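Side-chain contacts in octaprenyl-diphosphate synthase (Bacteroides thetaiotaomicron, PDB 3RMG), which probably acts as a magnesium-dependent prenyltransferase of the FPP/GGPP synthase family, lengthening isoprenoid diphosphates: residues Ile6-Thr11 / Leu314-Asp319; Val74-Leu79 / Ala175-Ala180; Phe210-Asp215 / Cys288-Gln293; Arg60-Val65 / Ala184-Val189. All coordinates share one frame; numbering follows the deposited sequence.

Contact 1 (Ile6-Thr11 / Leu314-Asp319); sequences ISLIKT and LRTYLD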
loop_
_atom_site.group_PDB
_atom_site.type_symbol
_atom_site.label_atom_id
_atom_site.label_comp_id
_atom_site.label_asym_id
_atom_site.label_seq_id
_atom_site.Cartn_x
_atom_site.Cartn_y
_atom_site.Cartn_z
ATOM N N ILE A 6 8.266 25.352 -23.425
ATOM C CA ILE A 6 8.687 23.999 -23.070
ATOM C C ILE A 6 10.209 23.885 -22.976
ATOM O O ILE A 6 10.745 23.225 -22.074
ATOM C CB ILE A 6 8.156 22.959 -24.067
ATOM C CG1 ILE A 6 6.674 22.688 -23.810
ATOM C CG2 ILE A 6 8.903 21.660 -23.917
ATOM C CD1 ILE A 6 5.876 23.912 -23.408
ATOM N N SER A 7 10.907 24.533 -23.903
ATOM C CA SER A 7 12.365 24.477 -23.896
ATOM C C SER A 7 12.948 25.139 -22.635
ATOM O O SER A 7 13.797 24.556 -21.966
ATOM C CB SER A 7 12.950 25.111 -25.169
ATOM O OG SER A 7 14.373 25.033 -25.160
ATOM N N LEU A 8 12.481 26.344 -22.308
ATOM C CA LEU A 8 12.935 27.031 -21.099
ATOM C C LEU A 8 12.739 26.168 -19.857
ATOM O O LEU A 8 13.506 26.271 -18.896
ATOM C CB LEU A 8 12.208 28.352 -20.916
ATOM C CG LEU A 8 12.445 29.412 -21.981
ATOM C CD1 LEU A 8 11.558 30.645 -21.709
ATOM C CD2 LEU A 8 13.907 29.791 -21.993
ATOM N N ILE A 9 11.718 25.312 -19.892
ATOM C CA ILE A 9 11.388 24.446 -18.771
ATOM C C ILE A 9 12.206 23.146 -18.695
ATOM O O ILE A 9 12.704 22.790 -17.628
ATOM C CB ILE A 9 9.901 24.064 -18.789
ATOM C CG1 ILE A 9 9.013 25.281 -18.516
ATOM C CG2 ILE A 9 9.625 22.954 -17.776
ATOM C CD1 ILE A 9 7.521 24.996 -18.810
ATOM N N LYS A 10 12.333 22.440 -19.816
ATOM C CA LYS A 10 12.912 21.093 -19.814
ATOM C C LYS A 10 14.379 21.055 -20.193
ATOM O O LYS A 10 15.146 20.263 -19.645
ATOM C CB LYS A 10 12.164 20.173 -20.791
ATOM C CG LYS A 10 10.648 20.188 -20.689
ATOM C CD LYS A 10 10.053 18.874 -21.209
ATOM C CE LYS A 10 8.532 18.971 -21.366
ATOM N NZ LYS A 10 7.878 17.635 -21.522
ATOM N N THR A 11 14.774 21.890 -21.145
ATOM C CA THR A 11 16.144 21.833 -21.646
ATOM C C THR A 11 17.178 21.728 -20.520
ATOM O O THR A 11 18.049 20.867 -20.562
ATOM C CB THR A 11 16.487 23.032 -22.563
ATOM O OG1 THR A 11 15.560 23.089 -23.664
ATOM C CG2 THR A 11 17.900 22.867 -23.102
ATOM N N LEU A 314 11.313 27.583 -13.696
ATOM C CA LEU A 314 10.200 27.505 -12.740
ATOM C C LEU A 314 9.115 28.564 -12.981
ATOM O O LEU A 314 7.920 28.262 -12.920
ATOM C CB LEU A 314 10.728 27.636 -11.311
ATOM C CG LEU A 314 11.268 26.319 -10.766
ATOM C CD1 LEU A 314 12.174 26.556 -9.587
ATOM C CD2 LEU A 314 10.093 25.371 -10.419
ATOM N N ARG A 315 9.514 29.806 -13.245
ATOM C CA ARG A 315 8.514 30.802 -13.560
ATOM C C ARG A 315 7.715 30.385 -14.799
ATOM O O ARG A 315 6.503 30.515 -14.810
ATOM C CB ARG A 315 9.117 32.198 -13.719
ATOM C CG ARG A 315 9.730 32.722 -12.435
ATOM C CD ARG A 315 9.939 34.222 -12.457
ATOM N NE ARG A 315 10.618 34.690 -13.663
ATOM C CZ ARG A 315 11.931 34.610 -13.878
ATOM N NH1 ARG A 315 12.445 35.097 -15.000
ATOM N NH2 ARG A 315 12.731 34.044 -12.983
ATOM N N THR A 316 8.392 29.871 -15.824
ATOM C CA THR A 316 7.718 29.411 -17.040
ATOM C C THR A 316 6.839 28.187 -16.757
ATOM O O THR A 316 5.730 28.080 -17.248
ATOM C CB THR A 316 8.726 29.053 -18.163
ATOM O OG1 THR A 316 9.673 30.113 -18.319
ATOM C CG2 THR A 316 8.009 28.837 -19.486
ATOM N N TYR A 317 7.347 27.248 -15.979
ATOM C CA TYR A 317 6.532 26.126 -15.526
ATOM C C TYR A 317 5.220 26.637 -14.908
ATOM O O TYR A 317 4.135 26.176 -15.241
ATOM C CB TYR A 317 7.327 25.365 -14.479
ATOM C CG TYR A 317 6.673 24.147 -13.876
ATOM C CD1 TYR A 317 6.931 22.874 -14.382
ATOM C CD2 TYR A 317 5.848 24.258 -12.763
ATOM C CE1 TYR A 317 6.361 21.745 -13.810
ATOM C CE2 TYR A 317 5.268 23.138 -12.185
ATOM C CZ TYR A 317 5.531 21.888 -12.709
ATOM O OH TYR A 317 4.965 20.781 -12.130
ATOM N N LEU A 318 5.320 27.607 -14.010
ATOM C CA LEU A 318 4.146 28.047 -13.288
ATOM C C LEU A 318 3.201 28.828 -14.204
ATOM O O LEU A 318 1.985 28.704 -14.085
ATOM C CB LEU A 318 4.537 28.822 -12.017
ATOM C CG LEU A 318 3.401 29.187 -11.049
ATOM C CD1 LEU A 318 2.359 28.081 -10.959
ATOM C CD2 LEU A 318 3.935 29.505 -9.666
ATOM N N ASP A 319 3.751 29.590 -15.149
ATOM C CA ASP A 319 2.922 30.264 -16.152
ATOM C C ASP A 319 2.172 29.258 -17.014
ATOM O O ASP A 319 1.027 29.481 -17.393
ATOM C CB ASP A 319 3.763 31.158 -17.053
ATOM C CG ASP A 319 4.085 32.493 -16.416
ATOM O OD1 ASP A 319 5.088 33.114 -16.820
ATOM O OD2 ASP A 319 3.336 32.928 -15.516
#

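Contact 2 (Val74-Leu79 / Ala175-Ala180); sequences VSLELL and AALFAA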
loop_
_atom_site.group_PDB
_atom_site.type_symbol
_atom_site.label_atom_id
_atom_site.label_comp_id
_atom_site.label_asym_id
_atom_site.label_seq_id
_atom_site.Cartn_x
_atom_site.Cartn_y
_atom_site.Cartn_z
ATOM N N VAL A 74 10.613 9.182 -8.471
ATOM C CA VAL A 74 9.969 7.906 -8.744
ATOM C C VAL A 74 9.044 7.499 -7.586
ATOM O O VAL A 74 7.866 7.165 -7.781
ATOM C CB VAL A 74 11.019 6.818 -8.988
ATOM C CG1 VAL A 74 10.359 5.438 -9.191
ATOM C CG2 VAL A 74 11.861 7.200 -10.197
ATOM N N SER A 75 9.571 7.551 -6.375
ATOM C CA SER A 75 8.774 7.154 -5.227
ATOM C C SER A 75 7.451 7.896 -5.203
ATOM O O SER A 75 6.396 7.276 -5.127
ATOM C CB SER A 75 9.517 7.417 -3.929
ATOM O OG SER A 75 8.687 7.091 -2.835
ATOM N N LEU A 76 7.508 9.227 -5.262
ATOM C CA LEU A 76 6.305 10.035 -5.137
ATOM C C LEU A 76 5.384 9.844 -6.329
ATOM O O LEU A 76 4.175 9.791 -6.179
ATOM C CB LEU A 76 6.649 11.510 -4.927
ATOM C CG LEU A 76 7.165 11.863 -3.516
ATOM C CD1 LEU A 76 7.690 13.271 -3.469
ATOM C CD2 LEU A 76 6.089 11.667 -2.444
ATOM N N GLU A 77 5.957 9.691 -7.514
ATOM C CA GLU A 77 5.147 9.411 -8.690
ATOM C C GLU A 77 4.452 8.041 -8.600
ATOM O O GLU A 77 3.309 7.881 -9.023
ATOM C CB GLU A 77 5.998 9.522 -9.954
ATOM C CG GLU A 77 5.192 9.678 -11.233
ATOM C CD GLU A 77 4.552 11.052 -11.364
ATOM O OE1 GLU A 77 4.782 11.908 -10.485
ATOM O OE2 GLU A 77 3.816 11.278 -12.349
ATOM N N LEU A 78 5.137 7.050 -8.047
ATOM C CA LEU A 78 4.515 5.751 -7.823
ATOM C C LEU A 78 3.372 5.834 -6.804
ATOM O O LEU A 78 2.317 5.202 -6.976
ATOM C CB LEU A 78 5.559 4.729 -7.357
ATOM C CG LEU A 78 6.610 4.378 -8.409
ATOM C CD1 LEU A 78 7.662 3.437 -7.850
ATOM C CD2 LEU A 78 5.933 3.794 -9.628
ATOM N N LEU A 79 3.588 6.595 -5.734
ATOM C CA LEU A 79 2.556 6.761 -4.704
ATOM C C LEU A 79 1.285 7.364 -5.306
ATOM O O LEU A 79 0.169 6.911 -5.034
ATOM C CB LEU A 79 3.077 7.641 -3.560
ATOM C CG LEU A 79 2.086 8.068 -2.477
ATOM C CD1 LEU A 79 1.435 6.853 -1.865
ATOM C CD2 LEU A 79 2.800 8.866 -1.404
ATOM N N ALA A 175 -2.277 19.178 -3.471
ATOM C CA ALA A 175 -1.228 20.125 -3.126
ATOM C C ALA A 175 -0.240 19.497 -2.153
ATOM O O ALA A 175 0.939 19.885 -2.107
ATOM C CB ALA A 175 -1.825 21.409 -2.555
ATOM N N ALA A 176 -0.712 18.517 -1.378
ATOM C CA ALA A 176 0.173 17.800 -0.463
ATOM C C ALA A 176 1.203 17.028 -1.267
ATOM O O ALA A 176 2.366 16.958 -0.880
ATOM C CB ALA A 176 -0.606 16.876 0.447
ATOM N N LEU A 177 0.778 16.475 -2.402
ATOM C CA LEU A 177 1.693 15.751 -3.281
ATOM C C LEU A 177 2.715 16.694 -3.929
ATOM O O LEU A 177 3.918 16.420 -3.910
ATOM C CB LEU A 177 0.921 14.994 -4.366
ATOM C CG LEU A 177 1.754 14.145 -5.337
ATOM C CD1 LEU A 177 2.639 13.149 -4.593
ATOM C CD2 LEU A 177 0.843 13.414 -6.328
ATOM N N PHE A 178 2.244 17.794 -4.518
ATOM C CA PHE A 178 3.166 18.770 -5.085
ATOM C C PHE A 178 4.151 19.318 -4.027
ATOM O O PHE A 178 5.332 19.464 -4.302
ATOM C CB PHE A 178 2.421 19.910 -5.777
ATOM C CG PHE A 178 1.967 19.585 -7.175
ATOM C CD1 PHE A 178 0.784 18.888 -7.394
ATOM C CD2 PHE A 178 2.718 19.990 -8.273
ATOM C CE1 PHE A 178 0.359 18.599 -8.686
ATOM C CE2 PHE A 178 2.307 19.708 -9.562
ATOM C CZ PHE A 178 1.120 19.009 -9.770
ATOM N N ALA A 179 3.666 19.623 -2.830
ATOM C CA ALA A 179 4.547 20.089 -1.745
ATOM C C ALA A 179 5.565 19.008 -1.406
ATOM O O ALA A 179 6.750 19.291 -1.210
ATOM C CB ALA A 179 3.731 20.447 -0.504
ATOM N N ALA A 180 5.108 17.762 -1.356
ATOM C CA ALA A 180 5.993 16.651 -1.055
ATOM C C ALA A 180 7.068 16.546 -2.127
ATOM O O ALA A 180 8.252 16.363 -1.828
ATOM C CB ALA A 180 5.205 15.348 -0.938
#

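Contact 3 (Phe210-Asp215 / Cys288-Gln293); sequences FQIKDD and CRTIEQ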
loop_
_atom_site.group_PDB
_atom_site.type_symbol
_atom_site.label_atom_id
_atom_site.label_comp_id
_atom_site.label_asym_id
_atom_site.label_seq_id
_atom_site.Cartn_x
_atom_site.Cartn_y
_atom_site.Cartn_z
ATOM N N PHE A 210 -2.587 24.318 -9.583
ATOM C CA PHE A 210 -2.832 23.176 -10.432
ATOM C C PHE A 210 -4.223 22.594 -10.180
ATOM O O PHE A 210 -4.989 22.370 -11.121
ATOM C CB PHE A 210 -1.755 22.127 -10.177
ATOM C CG PHE A 210 -1.737 21.015 -11.181
ATOM C CD1 PHE A 210 -0.981 21.122 -12.341
ATOM C CD2 PHE A 210 -2.476 19.855 -10.966
ATOM C CE1 PHE A 210 -0.963 20.092 -13.272
ATOM C CE2 PHE A 210 -2.463 18.817 -11.894
ATOM C CZ PHE A 210 -1.705 18.938 -13.049
ATOM N N GLN A 211 -4.551 22.360 -8.909
ATOM C CA GLN A 211 -5.827 21.735 -8.550
ATOM C C GLN A 211 -7.034 22.595 -8.916
ATOM O O GLN A 211 -8.023 22.087 -9.426
ATOM C CB GLN A 211 -5.882 21.419 -7.059
ATOM C CG GLN A 211 -7.101 20.595 -6.699
ATOM C CD GLN A 211 -7.225 19.382 -7.600
ATOM O OE1 GLN A 211 -6.349 18.512 -7.611
ATOM N NE2 GLN A 211 -8.302 19.324 -8.373
ATOM N N ILE A 212 -6.949 23.891 -8.640
ATOM C CA ILE A 212 -8.008 24.823 -8.982
ATOM C C ILE A 212 -8.181 24.898 -10.500
ATOM O O ILE A 212 -9.308 24.914 -11.001
ATOM C CB ILE A 212 -7.721 26.219 -8.425
ATOM C CG1 ILE A 212 -7.874 26.231 -6.902
ATOM C CG2 ILE A 212 -8.663 27.227 -9.015
ATOM C CD1 ILE A 212 -7.400 27.562 -6.257
ATOM N N LYS A 213 -7.066 24.936 -11.229
ATOM C CA LYS A 213 -7.116 24.868 -12.688
ATOM C C LYS A 213 -7.940 23.676 -13.163
ATOM O O LYS A 213 -8.813 23.818 -14.010
ATOM C CB LYS A 213 -5.710 24.778 -13.281
ATOM C CG LYS A 213 -5.117 26.114 -13.678
ATOM C CD LYS A 213 -5.560 26.531 -15.079
ATOM C CE LYS A 213 -6.961 27.123 -15.072
ATOM N NZ LYS A 213 -7.289 27.808 -16.359
ATOM N N ASP A 214 -7.645 22.501 -12.623
ATOM C CA ASP A 214 -8.369 21.295 -12.975
ATOM C C ASP A 214 -9.853 21.369 -12.645
ATOM O O ASP A 214 -10.675 20.865 -13.401
ATOM C CB ASP A 214 -7.770 20.083 -12.266
ATOM C CG ASP A 214 -6.924 19.237 -13.182
ATOM O OD1 ASP A 214 -6.804 19.594 -14.376
ATOM O OD2 ASP A 214 -6.392 18.210 -12.713
ATOM N N ASP A 215 -10.191 21.961 -11.505
ATOM C CA ASP A 215 -11.586 22.065 -11.088
ATOM C C ASP A 215 -12.386 22.919 -12.076
ATOM O O ASP A 215 -13.552 22.644 -12.346
ATOM C CB ASP A 215 -11.688 22.655 -9.680
ATOM C CG ASP A 215 -11.231 21.690 -8.606
ATOM O OD1 ASP A 215 -10.956 20.511 -8.924
ATOM O OD2 ASP A 215 -11.151 22.110 -7.433
ATOM N N CYS A 288 -10.252 31.880 -11.335
ATOM C CA CYS A 288 -9.098 32.456 -12.027
ATOM C C CYS A 288 -8.389 33.575 -11.243
ATOM O O CYS A 288 -7.161 33.675 -11.275
ATOM C CB CYS A 288 -9.493 32.957 -13.421
ATOM S SG CYS A 288 -9.547 31.661 -14.678
ATOM N N ARG A 289 -9.149 34.420 -10.549
ATOM C CA ARG A 289 -8.530 35.458 -9.726
ATOM C C ARG A 289 -7.772 34.853 -8.534
ATOM O O ARG A 289 -6.731 35.347 -8.133
ATOM C CB ARG A 289 -9.560 36.487 -9.257
ATOM C CG ARG A 289 -9.525 37.789 -10.044
ATOM C CD ARG A 289 -10.909 38.375 -10.248
ATOM N NE ARG A 289 -11.709 38.386 -9.022
ATOM C CZ ARG A 289 -13.036 38.270 -9.008
ATOM N NH1 ARG A 289 -13.696 38.121 -10.150
ATOM N NH2 ARG A 289 -13.702 38.287 -7.858
ATOM N N THR A 290 -8.308 33.779 -7.979
ATOM C CA THR A 290 -7.681 33.100 -6.863
ATOM C C THR A 290 -6.359 32.434 -7.292
ATOM O O THR A 290 -5.323 32.575 -6.621
ATOM C CB THR A 290 -8.652 32.079 -6.269
ATOM O OG1 THR A 290 -9.791 32.781 -5.757
ATOM C CG2 THR A 290 -8.006 31.280 -5.146
ATOM N N ILE A 291 -6.406 31.718 -8.413
ATOM C CA ILE A 291 -5.206 31.153 -9.014
ATOM C C ILE A 291 -4.111 32.216 -9.130
ATOM O O ILE A 291 -2.952 31.968 -8.792
ATOM C CB ILE A 291 -5.515 30.549 -10.401
ATOM C CG1 ILE A 291 -6.311 29.256 -10.245
ATOM C CG2 ILE A 291 -4.236 30.267 -11.183
ATOM C CD1 ILE A 291 -6.809 28.698 -11.560
ATOM N N GLU A 292 -4.491 33.400 -9.599
ATOM C CA GLU A 292 -3.568 34.518 -9.784
ATOM C C GLU A 292 -2.940 34.924 -8.449
ATOM O O GLU A 292 -1.759 35.240 -8.376
ATOM C CB GLU A 292 -4.336 35.710 -10.370
ATOM C CG GLU A 292 -3.627 36.452 -11.479
ATOM C CD GLU A 292 -3.154 35.526 -12.570
ATOM O OE1 GLU A 292 -3.828 34.499 -12.804
ATOM O OE2 GLU A 292 -2.109 35.821 -13.189
ATOM N N GLN A 293 -3.740 34.925 -7.390
ATOM C CA GLN A 293 -3.228 35.247 -6.069
ATOM C C GLN A 293 -2.154 34.246 -5.634
ATOM O O GLN A 293 -1.098 34.645 -5.142
ATOM C CB GLN A 293 -4.360 35.279 -5.040
ATOM C CG GLN A 293 -5.221 36.534 -5.079
ATOM C CD GLN A 293 -6.593 36.322 -4.431
ATOM O OE1 GLN A 293 -7.513 37.112 -4.631
ATOM N NE2 GLN A 293 -6.729 35.246 -3.663
#

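Contact 4 (Arg60-Val65 / Ala184-Val189); sequences RLYGAV and AAALSV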
loop_
_atom_site.group_PDB
_atom_site.type_symbol
_atom_site.label_atom_id
_atom_site.label_comp_id
_atom_site.label_asym_id
_atom_site.label_seq_id
_atom_site.Cartn_x
_atom_site.Cartn_y
_atom_site.Cartn_z
ATOM N N ARG A 60 17.675 21.530 -8.677
ATOM C CA ARG A 60 18.644 22.328 -9.420
ATOM C C ARG A 60 18.735 23.767 -8.901
ATOM O O ARG A 60 19.720 24.463 -9.163
ATOM C CB ARG A 60 18.369 22.278 -10.928
ATOM C CG ARG A 60 18.792 20.943 -11.584
ATOM C CD ARG A 60 20.313 20.777 -11.693
ATOM N NE ARG A 60 20.891 21.854 -12.490
ATOM C CZ ARG A 60 20.891 21.873 -13.822
ATOM N NH1 ARG A 60 20.362 20.861 -14.508
ATOM N NH2 ARG A 60 21.424 22.902 -14.472
ATOM N N LEU A 61 17.740 24.217 -8.138
ATOM C CA LEU A 61 17.909 25.493 -7.436
ATOM C C LEU A 61 19.106 25.430 -6.491
ATOM O O LEU A 61 19.775 26.428 -6.276
ATOM C CB LEU A 61 16.665 25.883 -6.642
ATOM C CG LEU A 61 15.462 26.418 -7.405
ATOM C CD1 LEU A 61 14.319 26.669 -6.437
ATOM C CD2 LEU A 61 15.842 27.697 -8.150
ATOM N N TYR A 62 19.381 24.249 -5.940
ATOM C CA TYR A 62 20.374 24.117 -4.867
ATOM C C TYR A 62 21.662 23.423 -5.279
ATOM O O TYR A 62 22.724 23.701 -4.726
ATOM C CB TYR A 62 19.761 23.373 -3.685
ATOM C CG TYR A 62 18.511 24.032 -3.202
ATOM C CD1 TYR A 62 18.549 25.310 -2.665
ATOM C CD2 TYR A 62 17.287 23.393 -3.302
ATOM C CE1 TYR A 62 17.400 25.935 -2.230
ATOM C CE2 TYR A 62 16.131 24.000 -2.877
ATOM C CZ TYR A 62 16.190 25.279 -2.341
ATOM O OH TYR A 62 15.034 25.897 -1.912
ATOM N N GLY A 63 21.569 22.503 -6.230
ATOM C CA GLY A 63 22.742 21.749 -6.641
ATOM C C GLY A 63 22.502 20.875 -7.849
ATOM O O GLY A 63 21.610 21.126 -8.653
ATOM N N ALA A 64 23.319 19.847 -7.986
ATOM C CA ALA A 64 23.145 18.910 -9.071
ATOM C C ALA A 64 22.178 17.837 -8.598
ATOM O O ALA A 64 22.107 17.528 -7.414
ATOM C CB ALA A 64 24.479 18.291 -9.473
ATOM N N VAL A 65 21.430 17.287 -9.538
ATOM C CA VAL A 65 20.523 16.193 -9.270
ATOM C C VAL A 65 21.315 14.948 -8.902
ATOM O O VAL A 65 22.230 14.553 -9.633
ATOM C CB VAL A 65 19.719 15.882 -10.538
ATOM C CG1 VAL A 65 19.120 14.479 -10.478
ATOM C CG2 VAL A 65 18.675 16.962 -10.778
ATOM N N ALA A 184 10.876 16.984 -0.966
ATOM C CA ALA A 184 11.782 15.868 -1.232
ATOM C C ALA A 184 12.923 16.289 -2.158
ATOM O O ALA A 184 14.076 15.862 -1.980
ATOM C CB ALA A 184 11.009 14.693 -1.844
ATOM N N ALA A 185 12.616 17.129 -3.146
ATOM C CA ALA A 185 13.672 17.609 -4.043
ATOM C C ALA A 185 14.794 18.273 -3.243
ATOM O O ALA A 185 15.956 17.990 -3.484
ATOM C CB ALA A 185 13.119 18.566 -5.120
ATOM N N ALA A 186 14.436 19.139 -2.291
ATOM C CA ALA A 186 15.422 19.839 -1.437
ATOM C C ALA A 186 16.179 18.916 -0.466
ATOM O O ALA A 186 17.391 18.969 -0.375
ATOM C CB ALA A 186 14.753 21.005 -0.650
ATOM N N LEU A 187 15.462 18.087 0.278
ATOM C CA LEU A 187 16.123 17.091 1.106
ATOM C C LEU A 187 17.143 16.257 0.310
ATOM O O LEU A 187 18.216 15.922 0.822
ATOM C CB LEU A 187 15.099 16.164 1.756
ATOM C CG LEU A 187 14.168 16.811 2.782
ATOM C CD1 LEU A 187 12.931 15.927 2.998
ATOM C CD2 LEU A 187 14.890 17.115 4.081
ATOM N N SER A 188 16.818 15.943 -0.941
ATOM C CA SER A 188 17.658 15.049 -1.749
ATOM C C SER A 188 19.023 15.634 -2.081
ATOM O O SER A 188 19.945 14.892 -2.396
ATOM C CB SER A 188 16.947 14.651 -3.046
ATOM O OG SER A 188 17.009 15.691 -4.012
ATOM N N VAL A 189 19.142 16.959 -2.021
ATOM C CA VAL A 189 20.414 17.641 -2.265
ATOM C C VAL A 189 20.938 18.206 -0.952
ATOM O O VAL A 189 21.904 18.954 -0.916
ATOM C CB VAL A 189 20.297 18.763 -3.348
ATOM C CG1 VAL A 189 19.904 18.167 -4.700
ATOM C CG2 VAL A 189 19.275 19.813 -2.946
#

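Contact 1 (Ile6-Thr11 / Leu314-Asp319)
Ile9 of helix 5-10, the first of this all-helical fold, presses on Thr316 and Tyr317 of helix 309-323, the last. Its longer branch does most of the touching: CG1 lies 3.8 Å from Thr316 CB, and CD1 reaches the backbone at Tyr317 CA, 3.6 Å away. With CG1 beside its own backbone N (chi1 -67°), CG2 of Ile9 is placed opposite that N and meets the edge of the tyrosine ring near its plane, CG2 to Tyr317 CD1 being 4.3 Å. The two chain termini are thus brought together on the isoprenoid-synthase helix bundle, their short helix axes 8.4 Å apart with N-to-C directions at 127°. Leu8 adds a lighter touch, crossing Thr316 at about a right angle, with its CD1 3.9 Å from Thr316 OG1. That hydroxyl hydrogen-bonds to Leu312 O, one turn back in its own helix. At the end of the tyrosine, Tyr317 OH hydrogen-bonds to Met50 O at the start of helix 50-62, and Ile53 of that helix touches both Ile9 and Tyr317.

Contact 2 (Val74-Leu79 / Ala175-Ala180)
Leu76 reaches from helix 67-90 to helix 174-188 and meets Leu177 and Ala180, one turn apart. Both of its methyls, CD1 and CD2, lie 4.1 Å from Ala180 CB; CD1 also comes to the backbone of that residue, 3.5 Å from the carbonyl Ala180 O. CD2 in turn faces Leu177, with 4.3 Å between Leu76 CD2 and Leu177 CD1. The return contact is made by that same leucine methyl, since Leu177 CD1 lies 4.0 Å from the backbone Leu76 O. Different first torsions bring the two leucines together: in Leu76 CG stands beside the backbone N (chi1 -75°), whereas in Leu177 it is trans to the N (chi1 -178°), which carries the end of the side chain across to the partner helix, although its CB bond does not point there. No hydrogen bond crosses the interface. The small alanine lets the leucine come down close to the helix backbone, and the nearest CA atoms, those of Leu76 and Leu177, are 7.6 Å apart. Around this first shell, Leu141 of helix 132-154 packs on both Leu76 and Ala180, and Arg51 of helix 50-62 on Leu177. Farther round helix 67-90, Ser75 OG is hydrogen-bonded to Ser122 O, tying this helix to helix 102-128. All three contacting residues are buried, as expected for the core of the alpha-helical isoprenoid-synthase bundle, and helix 67-90 runs on to the first aspartate-rich DDxxD motif, which in relatives binds magnesium and diphosphate.

Contact 3 (Phe210-Asp215 / Cys288-Gln293)
Ile212 meets Ile291 from its CB outward. That CB is 3.8 Å from Ile291 CG1. The branch methyl comes closer still, Ile212 CG2 to Ile291 CG1 being 3.3 Å, tighter than ordinary van der Waals contact, so the exact fit here is doubtful. The other branch, set beside the backbone N (chi1 -71°), ends at CD1, which touches the methyl of Thr290 with 3.9 Å between Ile212 CD1 and Thr290 CG2. The two isoleucines slide past each other in opposite directions. Ile291 CD1 also receives Lys213, whose bent chain crosses it at about a right angle, Lys213 CG being 3.7 Å away. The hydroxyl of Thr290 is hydrogen-bonded to Tyr286 O in its own helix. Elsewhere on helix 193-217, Gln211 NE2 donates to Asp215 OD1 (3.0 Å), approaching from above the carboxylate plane. Asp214 and Asp215 open the second DDxxD motif, which in this family binds magnesium-diphosphate. The short segments run nearly antiparallel, at 167°. Phe167 of helix 163-172 covers Ile212 and Thr290 together, while Val322 of helix 309-323 lies on Ile291.

Contact 4 (Arg60-Val65 / Ala184-Val189)
The backbone carrying Tyr62 and Ala64 leaves a weakly bonded end of helix 50-62 and turns extended at Gly63 and Ala64, while the chain carrying Ala186 and Val189 comes to the end of helix 174-188. Val189 N still bonds to Ala186 O (3.1 Å), a last short turn that sets the valine facing the other segment. Ser188 OG donates to Ala185 O at 2.6 Å and also pairs with Thr69 OG1, so its hydroxyl joins this helix end to helix 67-90. Val189 divides its branches between two neighbours. With CG1 beside the backbone N (chi1 -63°), CG2 falls between the backbone N and the carbonyl carbon and lies 3.7 Å from Tyr62 CB; it is also oblique to the ring, 4.1 Å from Tyr62 CD2, and the two side chains cross at about a right angle. CG1 instead meets the backbone of the extended stretch, 3.6 Å from Ala64 O. Farther out along the tyrosine, Tyr62 CE2 rests on the small methyl of Ala186, 4.0 Å from its CB. One face of the ring is covered from its own segment, with Leu61 CB over the centre. No hydrogen bond joins the segments, and the contact is only partly buried. Val191 of the following loop touches both Tyr62 and Ala186, helix 193-217 adds Phe198 to the tyrosine and Val196 to the alanine, and Thr69 of helix 67-90 lies against Val189.

Overall arrangement
Contacts 2 and 4 share helix 174-188, their centres about 15 Å apart, and meet where Leu76 CD1 lies 4.0 Å from Ala184 CB. Contact 1 joins the chain's ends beside both: Tyr317 OH comes 3.8 Å from Phe178 CE2 of contact 2, and Leu314 CD1 3.8 Å from Leu61 CD1 of contact 4. Phe178 also meets Phe210, linking contact 2 to contact 3. Contacts 3 and 4 are farthest apart, with centres about 27 Å apart and no touch. Helix 67-90 of contact 2 and helix 193-217 of contact 3 lead into the two aspartate-rich motifs that in relatives bind magnesium and diphosphate; the second begins within contact 3 itself.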